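PDB 6KIA: enoyl-acyl carrier protein reductase from Uncultured bacterium, which probably reduces the double bond of enoyl-acyl carrier protein with NADH, a step of fatty acid synthesis, and is linked to triclosan resistance. Local coordinates for residues A[240-245]-A[421-426]; A[268-273]-A[285-290]; A[252-257]-A[359-364]. All coordinates share one frame; numbering follows the deposited sequence.

Contact 1. Residues A[240-245]-A[421-426]; sequences GYHGTE and VLWLSH. With NAI (1,4-dihydronicotinamide adenine dinucleotide), chain D.
This is a buried, mostly polar contact. It joins the turn after strand 234-240 and the start of strand 244-248 to strand 421-423 and the residues that lead into helix 426-436. The W423 indole points its N-H at H242 O, with W423 NE1 to H242 O at 3.1 Å. The oxygen lies in the indole plane, but the nitrogen stands above the plane of the carbonyl. The H242 side chain has CG anti to its backbone N (chi1 -161°). It crosses the six-membered ring of W423 obliquely, with H242 CB 3.4 Å from W423 CZ2. W254 NE1 also bonds to H242 O, and H242 ND1 is hydrogen-bonded to E270 OE2. Further on, E245 N donates to S425 OG at 2.9 Å, and E245 O receives H426 N nearly along the C=O axis (3.2 Å, 166° at the hydrogen). A water joins S425 OG to E245 OE1, which also forms a salt bridge with R8. S425 is at the N-cap position of helix 426-436, without a side-chain capping bond. G240 O lies 3.1 Å from C6N of the dihydronicotinamide. Strand 421-423 pairs in parallel with strand 283-287 in the Rossmann-type sheet, between helices 394-413 and 263-278.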
loop_
_atom_site.group_PDB
_atom_site.type_symbol
_atom_site.label_atom_id
_atom_site.label_comp_id
_atom_site.label_asym_id
_atom_site.label_seq_id
_atom_site.Cartn_x
_atom_site.Cartn_y
_atom_site.Cartn_z
ATOM N N GLY A 240 -0.914 0.625 -5.544
ATOM C CA GLY A 240 0.111 -0.317 -5.928
ATOM C C GLY A 240 1.442 0.159 -5.415
ATOM O O GLY A 240 1.593 1.330 -5.078
ATOM N N TYR A 241 2.406 -0.759 -5.329
ATOM C CA TYR A 241 3.809 -0.333 -5.210
ATOM C C TYR A 241 4.608 -1.085 -6.271
ATOM O O TYR A 241 4.484 -2.305 -6.381
ATOM C CB TYR A 241 4.409 -0.606 -3.829
ATOM C CG TYR A 241 5.860 -0.158 -3.793
ATOM C CD1 TYR A 241 6.177 1.195 -3.852
ATOM C CD2 TYR A 241 6.900 -1.086 -3.750
ATOM C CE1 TYR A 241 7.486 1.626 -3.860
ATOM C CE2 TYR A 241 8.217 -0.665 -3.744
ATOM C CZ TYR A 241 8.511 0.684 -3.791
ATOM O OH TYR A 241 9.827 1.133 -3.796
ATOM N N HIS A 242 5.374 -0.341 -7.076
ATOM C CA HIS A 242 6.174 -0.963 -8.131
ATOM C C HIS A 242 7.372 -0.073 -8.397
ATOM O O HIS A 242 7.705 0.236 -9.551
ATOM C CB HIS A 242 5.337 -1.167 -9.402
ATOM C CG HIS A 242 5.919 -2.169 -10.354
ATOM N ND1 HIS A 242 5.159 -2.819 -11.306
ATOM C CD2 HIS A 242 7.186 -2.628 -10.503
ATOM C CE1 HIS A 242 5.930 -3.655 -11.984
ATOM N NE2 HIS A 242 7.165 -3.554 -11.522
ATOM N N GLY A 243 7.962 0.425 -7.312
ATOM C CA GLY A 243 9.044 1.387 -7.416
ATOM C C GLY A 243 8.540 2.771 -7.778
ATOM O O GLY A 243 7.398 2.949 -8.223
ATOM N N THR A 244 9.413 3.765 -7.634
ATOM C CA THR A 244 9.007 5.162 -7.782
ATOM C C THR A 244 10.125 6.012 -8.421
ATOM O O THR A 244 11.301 5.801 -8.125
ATOM C CB THR A 244 8.649 5.740 -6.397
ATOM O OG1 THR A 244 7.600 4.955 -5.815
ATOM C CG2 THR A 244 8.241 7.215 -6.486
ATOM N N GLU A 245 9.763 6.960 -9.294
ATOM C CA GLU A 245 10.774 7.873 -9.833
ATOM C C GLU A 245 11.042 8.994 -8.858
ATOM O O GLU A 245 10.122 9.723 -8.405
ATOM C CB GLU A 245 10.343 8.464 -11.177
ATOM C CG GLU A 245 10.139 7.441 -12.271
ATOM C CD GLU A 245 9.722 8.059 -13.594
ATOM O OE1 GLU A 245 8.683 8.735 -13.620
ATOM O OE2 GLU A 245 10.425 7.869 -14.609
ATOM N N VAL A 421 -2.992 1.120 -15.162
ATOM C CA VAL A 421 -1.847 1.175 -14.249
ATOM C C VAL A 421 -1.092 2.478 -14.454
ATOM O O VAL A 421 -0.640 2.778 -15.570
ATOM C CB VAL A 421 -0.871 -0.018 -14.456
ATOM C CG1 VAL A 421 0.211 0.019 -13.386
ATOM C CG2 VAL A 421 -1.596 -1.371 -14.448
ATOM N N LEU A 422 -0.983 3.274 -13.391
ATOM C CA LEU A 422 -0.369 4.586 -13.468
ATOM C C LEU A 422 0.563 4.810 -12.290
ATOM O O LEU A 422 0.194 4.543 -11.144
ATOM C CB LEU A 422 -1.429 5.688 -13.488
ATOM C CG LEU A 422 -2.401 5.669 -14.672
ATOM C CD1 LEU A 422 -3.517 6.693 -14.458
ATOM C CD2 LEU A 422 -1.601 5.967 -15.942
ATOM N N TRP A 423 1.756 5.306 -12.573
ATOM C CA TRP A 423 2.685 5.674 -11.506
ATOM C C TRP A 423 2.483 7.130 -11.082
ATOM O O TRP A 423 2.456 8.045 -11.930
ATOM C CB TRP A 423 4.139 5.468 -11.950
ATOM C CG TRP A 423 4.770 4.129 -11.707
ATOM C CD1 TRP A 423 5.737 3.834 -10.780
ATOM C CD2 TRP A 423 4.530 2.910 -12.430
ATOM N NE1 TRP A 423 6.122 2.528 -10.897
ATOM C CE2 TRP A 423 5.381 1.922 -11.880
ATOM C CE3 TRP A 423 3.672 2.554 -13.472
ATOM C CZ2 TRP A 423 5.404 0.605 -12.348
ATOM C CZ3 TRP A 423 3.708 1.232 -13.946
ATOM C CH2 TRP A 423 4.558 0.282 -13.383
ATOM N N LEU A 424 2.387 7.342 -9.768
ATOM C CA LEU A 424 2.423 8.673 -9.177
ATOM C C LEU A 424 3.798 8.833 -8.542
ATOM O O LEU A 424 4.025 8.348 -7.434
ATOM C CB LEU A 424 1.316 8.832 -8.124
ATOM C CG LEU A 424 -0.098 8.483 -8.615
ATOM C CD1 LEU A 424 -1.102 8.716 -7.500
ATOM C CD2 LEU A 424 -0.441 9.358 -9.828
ATOM N N SER A 425 4.743 9.446 -9.255
ATOM C CA SER A 425 6.096 9.607 -8.700
ATOM C C SER A 425 6.275 10.993 -8.074
ATOM O O SER A 425 5.316 11.764 -8.010
ATOM C CB SER A 425 7.144 9.327 -9.784
ATOM O OG SER A 425 7.102 7.937 -10.109
ATOM N N HIS A 426 7.490 11.321 -7.605
ATOM C CA HIS A 426 7.687 12.561 -6.883
ATOM C C HIS A 426 7.387 13.795 -7.711
ATOM O O HIS A 426 7.044 14.826 -7.149
ATOM C CB HIS A 426 9.127 12.679 -6.360
ATOM C CG HIS A 426 9.412 11.778 -5.208
ATOM N ND1 HIS A 426 10.593 11.836 -4.485
ATOM C CD2 HIS A 426 8.676 10.794 -4.637
ATOM C CE1 HIS A 426 10.570 10.919 -3.538
ATOM N NE2 HIS A 426 9.414 10.271 -3.600
HETATM P PA NAI D . -2.138 0.410 6.249
HETATM O O1A NAI D . -2.775 1.661 6.773
HETATM O O2A NAI D . -1.645 -0.592 7.274
HETATM O O5B NAI D . -3.171 -0.250 5.237
HETATM C C5B NAI D . -3.196 -1.654 5.077
HETATM C C4B NAI D . -4.593 -1.922 4.436
HETATM O O4B NAI D . -4.606 -3.439 4.113
HETATM C C3B NAI D . -5.568 -1.687 5.239
HETATM O O3B NAI D . -6.727 -1.061 4.551
HETATM C C2B NAI D . -5.990 -3.170 5.837
HETATM O O2B NAI D . -7.354 -3.102 6.396
HETATM C C1B NAI D . -5.868 -3.948 4.819
HETATM N N9A NAI D . -5.476 -5.315 5.221
HETATM C C8A NAI D . -4.380 -5.858 5.780
HETATM N N7A NAI D . -4.595 -7.164 5.925
HETATM C C5A NAI D . -5.831 -7.437 5.444
HETATM C C6A NAI D . -6.481 -8.661 5.393
HETATM N N6A NAI D . -6.119 -9.992 5.794
HETATM N N1A NAI D . -7.720 -8.699 4.875
HETATM C C2A NAI D . -8.315 -7.551 4.422
HETATM N N3A NAI D . -7.661 -6.330 4.472
HETATM C C4A NAI D . -6.399 -6.297 5.002
HETATM O O3 NAI D . -0.816 0.759 5.317
HETATM P PN NAI D . -0.743 1.381 3.830
HETATM O O1N NAI D . -1.447 2.702 3.780
HETATM O O2N NAI D . 0.751 1.470 3.563
HETATM O O5D NAI D . -1.435 0.335 2.846
HETATM C C5D NAI D . -2.509 0.711 1.999
HETATM C C4D NAI D . -2.119 0.332 0.552
HETATM O O4D NAI D . -1.145 1.128 0.157
HETATM C C3D NAI D . -1.541 -1.080 0.500
HETATM O O3D NAI D . -2.094 -1.833 -0.526
HETATM C C2D NAI D . -0.058 -0.791 0.181
HETATM O O2D NAI D . 0.559 -2.001 -0.385
HETATM C C1D NAI D . -0.105 0.234 -0.629
HETATM N N1N NAI D . 1.160 0.960 -0.733
HETATM C C2N NAI D . 1.924 1.259 0.375
HETATM C C3N NAI D . 3.159 1.903 0.217
HETATM C C7N NAI D . 4.012 2.281 1.427
HETATM O O7N NAI D . 5.203 2.549 1.294
HETATM N N7N NAI D . 3.403 2.328 2.708
HETATM C C4N NAI D . 3.631 2.274 -1.034
HETATM C C5N NAI D . 2.823 2.012 -2.147
HETATM C C6N NAI D . 1.599 1.354 -1.987
HETATM O O HOH W 1 5.411 5.807 -7.528
HETATM O O HOH W 2 6.225 8.048 -12.594
#

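Contact 2. Residues A[268-273]-A[285-290]; sequences RLERIA and VYNCPE. With NAI (1,4-dihydronicotinamide adenine dinucleotide), chain D.
N287 ND2 donates to E270 OE2 across 2.9 Å, at 156° at the hydrogen. The carboxylate oxygen lies close to the amide plane and uses its anti lone pair. The two flat groups are turned 64° against each other. Beside this bond the contact is apolar. V285 CG2 sits against one helical turn and touches L269 CG and A273 CB, each at 3.8 Å. L269 has CG anti to its backbone N. Its CD2 lies 4.1 Å from both CG1 and CG2 of V285, the two side chains crossing obliquely. E270 runs out extended beyond CG, so its carboxylate passes V285 and ends at N287. With H242 as second partner of this buried OE2, the charge may favour a protonated imidazole. V421 and W423 pack on N287. On the helix, L269 and I272 touch F213 of helix 196-219. Past N287 the chain leaves the strand and meets the cofactor. P289 O lies 3.3 Å from C4N, the hydride-bearing carbon of the dihydronicotinamide. The axes of helix segment 268-273 and strand segment 285-287 approach to 9.3 Å and run roughly antiparallel (141°). Strand 234-240, the inserted hairpin, helix 263-278 and parallel strand 283-287 form a beta-alpha-beta crossover. This fits the Rossmann-type family, in which the dinucleotide binds at the C-terminal ends of the parallel strands.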
loop_
_atom_site.group_PDB
_atom_site.type_symbol
_atom_site.label_atom_id
_atom_site.label_comp_id
_atom_site.label_asym_id
_atom_site.label_seq_id
_atom_site.Cartn_x
_atom_site.Cartn_y
_atom_site.Cartn_z
ATOM N N ARG A 268 0.602 -8.986 -9.903
ATOM C CA ARG A 268 -0.645 -9.687 -10.177
ATOM C C ARG A 268 -1.839 -8.724 -10.063
ATOM O O ARG A 268 -2.780 -8.776 -10.856
ATOM C CB ARG A 268 -0.823 -10.858 -9.217
ATOM C CG ARG A 268 -2.038 -11.713 -9.513
ATOM C CD ARG A 268 -2.115 -12.912 -8.575
ATOM N NE ARG A 268 -3.239 -13.770 -8.933
ATOM C CZ ARG A 268 -3.186 -14.733 -9.850
ATOM N NH1 ARG A 268 -2.050 -15.002 -10.483
ATOM N NH2 ARG A 268 -4.269 -15.441 -10.116
ATOM N N LEU A 269 -1.758 -7.814 -9.100
ATOM C CA LEU A 269 -2.752 -6.749 -8.950
ATOM C C LEU A 269 -2.856 -5.904 -10.222
ATOM O O LEU A 269 -3.964 -5.627 -10.721
ATOM C CB LEU A 269 -2.387 -5.864 -7.754
ATOM C CG LEU A 269 -3.271 -4.646 -7.471
ATOM C CD1 LEU A 269 -4.626 -5.101 -6.919
ATOM C CD2 LEU A 269 -2.559 -3.690 -6.508
ATOM N N GLU A 270 -1.702 -5.507 -10.746
ATOM C CA GLU A 270 -1.660 -4.783 -12.017
ATOM C C GLU A 270 -2.332 -5.577 -13.139
ATOM O O GLU A 270 -3.136 -5.033 -13.904
ATOM C CB GLU A 270 -0.222 -4.465 -12.402
ATOM C CG GLU A 270 0.425 -3.452 -11.491
ATOM C CD GLU A 270 1.906 -3.321 -11.731
ATOM O OE1 GLU A 270 2.489 -4.221 -12.379
ATOM O OE2 GLU A 270 2.489 -2.342 -11.242
ATOM N N ARG A 271 -1.999 -6.865 -13.237
ATOM C CA ARG A 271 -2.605 -7.690 -14.290
ATOM C C ARG A 271 -4.134 -7.784 -14.164
ATOM O O ARG A 271 -4.845 -7.781 -15.169
ATOM C CB ARG A 271 -2.000 -9.091 -14.304
ATOM C CG ARG A 271 -0.561 -9.109 -14.775
ATOM C CD ARG A 271 -0.049 -10.523 -15.078
ATOM N NE ARG A 271 -0.201 -11.480 -13.981
ATOM C CZ ARG A 271 0.676 -11.648 -12.997
ATOM N NH1 ARG A 271 1.778 -10.906 -12.952
ATOM N NH2 ARG A 271 0.446 -12.556 -12.061
ATOM N N ILE A 272 -4.638 -7.872 -12.937
ATOM C CA ILE A 272 -6.084 -7.869 -12.717
ATOM C C ILE A 272 -6.707 -6.574 -13.258
ATOM O O ILE A 272 -7.735 -6.603 -13.970
ATOM C CB ILE A 272 -6.419 -8.054 -11.215
ATOM C CG1 ILE A 272 -6.079 -9.478 -10.770
ATOM C CG2 ILE A 272 -7.903 -7.759 -10.939
ATOM C CD1 ILE A 272 -5.969 -9.645 -9.262
ATOM N N ALA A 273 -6.067 -5.441 -12.969
ATOM C CA ALA A 273 -6.551 -4.155 -13.503
ATOM C C ALA A 273 -6.540 -4.128 -15.030
ATOM O O ALA A 273 -7.483 -3.639 -15.659
ATOM C CB ALA A 273 -5.720 -2.988 -12.964
ATOM N N VAL A 285 -4.756 0.779 -11.027
ATOM C CA VAL A 285 -3.777 0.669 -9.950
ATOM C C VAL A 285 -2.887 1.884 -9.983
ATOM O O VAL A 285 -2.300 2.206 -11.019
ATOM C CB VAL A 285 -2.894 -0.590 -10.085
ATOM C CG1 VAL A 285 -1.767 -0.571 -9.044
ATOM C CG2 VAL A 285 -3.749 -1.854 -9.964
ATOM N N TYR A 286 -2.795 2.574 -8.854
ATOM C CA TYR A 286 -1.916 3.731 -8.755
ATOM C C TYR A 286 -0.678 3.314 -8.019
ATOM O O TYR A 286 -0.735 3.042 -6.823
ATOM C CB TYR A 286 -2.622 4.900 -8.042
ATOM C CG TYR A 286 -3.787 5.464 -8.835
ATOM C CD1 TYR A 286 -5.077 4.935 -8.698
ATOM C CD2 TYR A 286 -3.587 6.484 -9.739
ATOM C CE1 TYR A 286 -6.129 5.449 -9.437
ATOM C CE2 TYR A 286 -4.635 7.005 -10.483
ATOM C CZ TYR A 286 -5.884 6.498 -10.327
ATOM O OH TYR A 286 -6.907 7.047 -11.086
ATOM N N ASN A 287 0.434 3.233 -8.745
ATOM C CA ASN A 287 1.713 2.862 -8.125
ATOM C C ASN A 287 2.312 4.068 -7.420
ATOM O O ASN A 287 2.776 5.033 -8.057
ATOM C CB ASN A 287 2.673 2.277 -9.157
ATOM C CG ASN A 287 2.344 0.837 -9.493
ATOM O OD1 ASN A 287 1.956 0.047 -8.607
ATOM N ND2 ASN A 287 2.461 0.479 -10.777
ATOM N N CYS A 288 2.230 4.040 -6.096
ATOM C CA CYS A 288 2.527 5.217 -5.265
ATOM C C CYS A 288 3.897 5.166 -4.611
ATOM O O CYS A 288 4.484 4.089 -4.509
ATOM C CB CYS A 288 1.448 5.364 -4.185
ATOM S SG CYS A 288 -0.200 5.816 -4.859
ATOM N N PRO A 289 4.403 6.312 -4.131
ATOM C CA PRO A 289 5.748 6.303 -3.519
ATOM C C PRO A 289 5.899 5.551 -2.205
ATOM O O PRO A 289 4.942 5.295 -1.485
ATOM C CB PRO A 289 6.012 7.788 -3.248
ATOM C CG PRO A 289 5.173 8.505 -4.208
ATOM C CD PRO A 289 3.900 7.689 -4.284
ATOM N N GLU A 290 7.155 5.234 -1.888
ATOM C CA GLU A 290 7.542 4.732 -0.581
ATOM C C GLU A 290 7.220 5.764 0.493
ATOM O O GLU A 290 7.647 6.939 0.394
ATOM C CB GLU A 290 9.054 4.446 -0.549
ATOM C CG GLU A 290 9.578 3.530 -1.657
ATOM C CD GLU A 290 9.914 4.256 -2.970
ATOM O OE1 GLU A 290 9.664 5.477 -3.111
ATOM O OE2 GLU A 290 10.450 3.596 -3.877
HETATM P PA NAI D . -2.138 0.410 6.249
HETATM O O1A NAI D . -2.775 1.661 6.773
HETATM O O2A NAI D . -1.645 -0.592 7.274
HETATM O O5B NAI D . -3.171 -0.250 5.237
HETATM C C5B NAI D . -3.196 -1.654 5.077
HETATM C C4B NAI D . -4.593 -1.922 4.436
HETATM O O4B NAI D . -4.606 -3.439 4.113
HETATM C C3B NAI D . -5.568 -1.687 5.239
HETATM O O3B NAI D . -6.727 -1.061 4.551
HETATM C C2B NAI D . -5.990 -3.170 5.837
HETATM O O2B NAI D . -7.354 -3.102 6.396
HETATM C C1B NAI D . -5.868 -3.948 4.819
HETATM N N9A NAI D . -5.476 -5.315 5.221
HETATM C C8A NAI D . -4.380 -5.858 5.780
HETATM N N7A NAI D . -4.595 -7.164 5.925
HETATM C C5A NAI D . -5.831 -7.437 5.444
HETATM C C6A NAI D . -6.481 -8.661 5.393
HETATM N N6A NAI D . -6.119 -9.992 5.794
HETATM N N1A NAI D . -7.720 -8.699 4.875
HETATM C C2A NAI D . -8.315 -7.551 4.422
HETATM N N3A NAI D . -7.661 -6.330 4.472
HETATM C C4A NAI D . -6.399 -6.297 5.002
HETATM O O3 NAI D . -0.816 0.759 5.317
HETATM P PN NAI D . -0.743 1.381 3.830
HETATM O O1N NAI D . -1.447 2.702 3.780
HETATM O O2N NAI D . 0.751 1.470 3.563
HETATM O O5D NAI D . -1.435 0.335 2.846
HETATM C C5D NAI D . -2.509 0.711 1.999
HETATM C C4D NAI D . -2.119 0.332 0.552
HETATM O O4D NAI D . -1.145 1.128 0.157
HETATM C C3D NAI D . -1.541 -1.080 0.500
HETATM O O3D NAI D . -2.094 -1.833 -0.526
HETATM C C2D NAI D . -0.058 -0.791 0.181
HETATM O O2D NAI D . 0.559 -2.001 -0.385
HETATM C C1D NAI D . -0.105 0.234 -0.629
HETATM N N1N NAI D . 1.160 0.960 -0.733
HETATM C C2N NAI D . 1.924 1.259 0.375
HETATM C C3N NAI D . 3.159 1.903 0.217
HETATM C C7N NAI D . 4.012 2.281 1.427
HETATM O O7N NAI D . 5.203 2.549 1.294
HETATM N N7N NAI D . 3.403 2.328 2.708
HETATM C C4N NAI D . 3.631 2.274 -1.034
HETATM C C5N NAI D . 2.823 2.012 -2.147
HETATM C C6N NAI D . 1.599 1.354 -1.987
#

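Contact 3. Residues A[252-257]-A[359-364]; sequences YQWQTY and RNFEAW
An aromatic cluster of W254, F361 and W364 fastens a beta hairpin to the loop before helix 370-385. W254 is at the centre, with CG anti to its backbone N (chi1 -179°). F361 comes edge-on over one face of this indole, placing CD1 3.4 Å from W254 CE2. Their planes meet at 74°, a T-shaped pair. F361 CB also lies over the six-membered ring as a CH-pi contact. W254 in turn presents its own edge to the face of W364, in an offset T, with CH2 3.7 Å from W364 CD1. W364 NE1 donates to T256 OG1, 2.8 Å away and near the indole plane. T256 OG1 donates a hydrogen bond to Y257 O at 2.9 Å and is also hydrogen-bonded to Y241 OH. The hairpin is made of strands 244-248 and 251-255. The facing loop holds a type I turn from F361 to W364, closed by W364 N to F361 O. An Asx motif backs this turn: N360 OD1 accepts A363 N at 3.1 Å. H242 stacks with both F361 and W364. At the outer end, R359 CD touches W254 O at 3.4 Å. A water there joins R359 NH2 to Q253 OE1 (3.0 Å from the water), while R359 NH1 binds N350 O.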
loop_
_atom_site.group_PDB
_atom_site.type_symbol
_atom_site.label_atom_id
_atom_site.label_comp_id
_atom_site.label_asym_id
_atom_site.label_seq_id
_atom_site.Cartn_x
_atom_site.Cartn_y
_atom_site.Cartn_z
ATOM N N TYR A 252 14.334 12.742 -12.831
ATOM C CA TYR A 252 13.479 11.759 -12.178
ATOM C C TYR A 252 13.783 10.367 -12.723
ATOM O O TYR A 252 13.583 10.101 -13.911
ATOM C CB TYR A 252 12.004 12.116 -12.361
ATOM C CG TYR A 252 11.602 13.367 -11.625
ATOM C CD1 TYR A 252 11.340 13.341 -10.255
ATOM C CD2 TYR A 252 11.475 14.578 -12.294
ATOM C CE1 TYR A 252 10.953 14.476 -9.584
ATOM C CE2 TYR A 252 11.084 15.708 -11.636
ATOM C CZ TYR A 252 10.840 15.668 -10.281
ATOM O OH TYR A 252 10.467 16.819 -9.626
ATOM N N GLN A 253 14.284 9.490 -11.851
ATOM C CA GLN A 253 14.692 8.136 -12.230
ATOM C C GLN A 253 14.016 7.088 -11.362
ATOM O O GLN A 253 13.928 7.245 -10.132
ATOM C CB GLN A 253 16.214 7.970 -12.137
ATOM C CG GLN A 253 16.982 9.110 -12.807
ATOM C CD GLN A 253 18.433 8.738 -13.113
ATOM O OE1 GLN A 253 18.711 7.658 -13.639
ATOM N NE2 GLN A 253 19.358 9.614 -12.753
ATOM N N TRP A 254 13.546 6.026 -12.011
ATOM C CA TRP A 254 12.898 4.936 -11.310
ATOM C C TRP A 254 13.875 4.248 -10.385
ATOM O O TRP A 254 15.026 3.977 -10.755
ATOM C CB TRP A 254 12.318 3.916 -12.284
ATOM C CG TRP A 254 11.612 2.795 -11.596
ATOM C CD1 TRP A 254 10.302 2.774 -11.226
ATOM C CD2 TRP A 254 12.164 1.529 -11.195
ATOM N NE1 TRP A 254 9.998 1.580 -10.621
ATOM C CE2 TRP A 254 11.121 0.797 -10.583
ATOM C CE3 TRP A 254 13.438 0.947 -11.286
ATOM C CZ2 TRP A 254 11.303 -0.482 -10.063
ATOM C CZ3 TRP A 254 13.613 -0.344 -10.783
ATOM C CH2 TRP A 254 12.555 -1.037 -10.180
ATOM N N GLN A 255 13.415 3.985 -9.169
ATOM C CA GLN A 255 14.181 3.184 -8.243
ATOM C C GLN A 255 13.178 2.455 -7.363
ATOM O O GLN A 255 11.962 2.579 -7.572
ATOM C CB GLN A 255 15.145 4.059 -7.433
ATOM C CG GLN A 255 14.504 5.272 -6.762
ATOM C CD GLN A 255 13.754 4.900 -5.486
ATOM O OE1 GLN A 255 14.362 4.551 -4.467
ATOM N NE2 GLN A 255 12.423 4.950 -5.551
ATOM N N THR A 256 13.668 1.703 -6.394
ATOM C CA THR A 256 12.799 0.882 -5.540
ATOM C C THR A 256 13.473 0.585 -4.210
ATOM O O THR A 256 14.694 0.618 -4.116
ATOM C CB THR A 256 12.439 -0.456 -6.216
ATOM O OG1 THR A 256 11.485 -1.174 -5.417
ATOM C CG2 THR A 256 13.704 -1.334 -6.388
ATOM N N TYR A 257 12.667 0.250 -3.204
ATOM C CA TYR A 257 13.143 -0.462 -2.029
ATOM C C TYR A 257 13.362 -1.924 -2.415
ATOM O O TYR A 257 12.532 -2.510 -3.111
ATOM C CB TYR A 257 12.116 -0.371 -0.889
ATOM C CG TYR A 257 12.380 -1.367 0.227
ATOM C CD1 TYR A 257 13.272 -1.066 1.248
ATOM C CD2 TYR A 257 11.735 -2.606 0.249
ATOM C CE1 TYR A 257 13.534 -1.977 2.274
ATOM C CE2 TYR A 257 11.988 -3.512 1.256
ATOM C CZ TYR A 257 12.883 -3.199 2.273
ATOM O OH TYR A 257 13.112 -4.131 3.272
ATOM N N ARG A 359 18.504 -0.720 -9.707
ATOM C CA ARG A 359 17.577 0.061 -10.544
ATOM C C ARG A 359 17.216 -0.706 -11.809
ATOM O O ARG A 359 17.049 -0.139 -12.885
ATOM C CB ARG A 359 18.181 1.430 -10.893
ATOM C CG ARG A 359 18.359 2.311 -9.670
ATOM C CD ARG A 359 18.319 3.809 -9.953
ATOM N NE ARG A 359 19.490 4.327 -10.666
ATOM C CZ ARG A 359 20.553 4.844 -10.052
ATOM N NH1 ARG A 359 20.611 4.853 -8.719
ATOM N NH2 ARG A 359 21.581 5.332 -10.762
ATOM N N ASN A 360 17.080 -2.011 -11.635
ATOM C CA ASN A 360 16.738 -2.937 -12.691
ATOM C C ASN A 360 15.256 -3.259 -12.624
ATOM O O ASN A 360 14.811 -4.032 -11.778
ATOM C CB ASN A 360 17.586 -4.195 -12.547
ATOM C CG ASN A 360 17.400 -5.181 -13.688
ATOM O OD1 ASN A 360 16.364 -5.220 -14.354
ATOM N ND2 ASN A 360 18.418 -6.002 -13.906
ATOM N N PHE A 361 14.500 -2.673 -13.539
ATOM C CA PHE A 361 13.047 -2.777 -13.521
ATOM C C PHE A 361 12.551 -4.176 -13.860
ATOM O O PHE A 361 11.637 -4.699 -13.224
ATOM C CB PHE A 361 12.452 -1.759 -14.488
ATOM C CG PHE A 361 10.953 -1.657 -14.418
ATOM C CD1 PHE A 361 10.345 -0.832 -13.476
ATOM C CD2 PHE A 361 10.151 -2.380 -15.293
ATOM C CE1 PHE A 361 8.961 -0.735 -13.401
ATOM C CE2 PHE A 361 8.765 -2.286 -15.228
ATOM C CZ PHE A 361 8.170 -1.459 -14.286
ATOM N N GLU A 362 13.197 -4.818 -14.827
ATOM C CA GLU A 362 12.683 -6.075 -15.335
ATOM C C GLU A 362 12.908 -7.164 -14.290
ATOM O O GLU A 362 12.125 -8.102 -14.179
ATOM C CB GLU A 362 13.383 -6.470 -16.646
ATOM C CG GLU A 362 14.106 -5.348 -17.428
ATOM C CD GLU A 362 13.317 -4.057 -17.594
ATOM O OE1 GLU A 362 12.139 -4.117 -18.004
ATOM O OE2 GLU A 362 13.887 -2.978 -17.316
ATOM N N ALA A 363 13.937 -6.985 -13.469
ATOM C CA ALA A 363 14.297 -7.974 -12.460
ATOM C C ALA A 363 13.509 -7.841 -11.154
ATOM O O ALA A 363 13.659 -8.659 -10.260
ATOM C CB ALA A 363 15.800 -7.896 -12.176
ATOM N N TRP A 364 12.668 -6.815 -11.066
ATOM C CA TRP A 364 11.937 -6.480 -9.836
ATOM C C TRP A 364 10.909 -7.524 -9.426
ATOM O O TRP A 364 10.175 -8.033 -10.275
ATOM C CB TRP A 364 11.246 -5.133 -10.037
ATOM C CG TRP A 364 10.625 -4.493 -8.823
ATOM C CD1 TRP A 364 11.234 -3.636 -7.960
ATOM C CD2 TRP A 364 9.263 -4.630 -8.362
ATOM N NE1 TRP A 364 10.354 -3.235 -6.985
ATOM C CE2 TRP A 364 9.139 -3.831 -7.207
ATOM C CE3 TRP A 364 8.143 -5.352 -8.816
ATOM C CZ2 TRP A 364 7.945 -3.719 -6.499
ATOM C CZ3 TRP A 364 6.951 -5.254 -8.106
ATOM C CH2 TRP A 364 6.859 -4.439 -6.959
HETATM O O HOH W 3 21.357 6.230 -13.842
#

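In the fold
Contact 1 opens first along the chain, at 240-245, and closes last, at 421-426, so its loop encloses the others. Contact 3 runs from 252-257 to 359-364 within it. Contact 2, from 268-273 to 285-290, closes the shortest loop, within that of contact 3. None of the loops cross. Contacts 1 and 2 share the main sheet, where strands 283-287 and 421-423 are neighbours, and both touch the cofactor. Contacts 1 and 3 meet in the hairpin of strands 244-248 and 251-255. E290 of contact 2 links hairpin and sheet, since its OE2 probably bonds to both Y241 OH and Q255 NE2. Contact 3 adds the 359-364 loop to the hairpin.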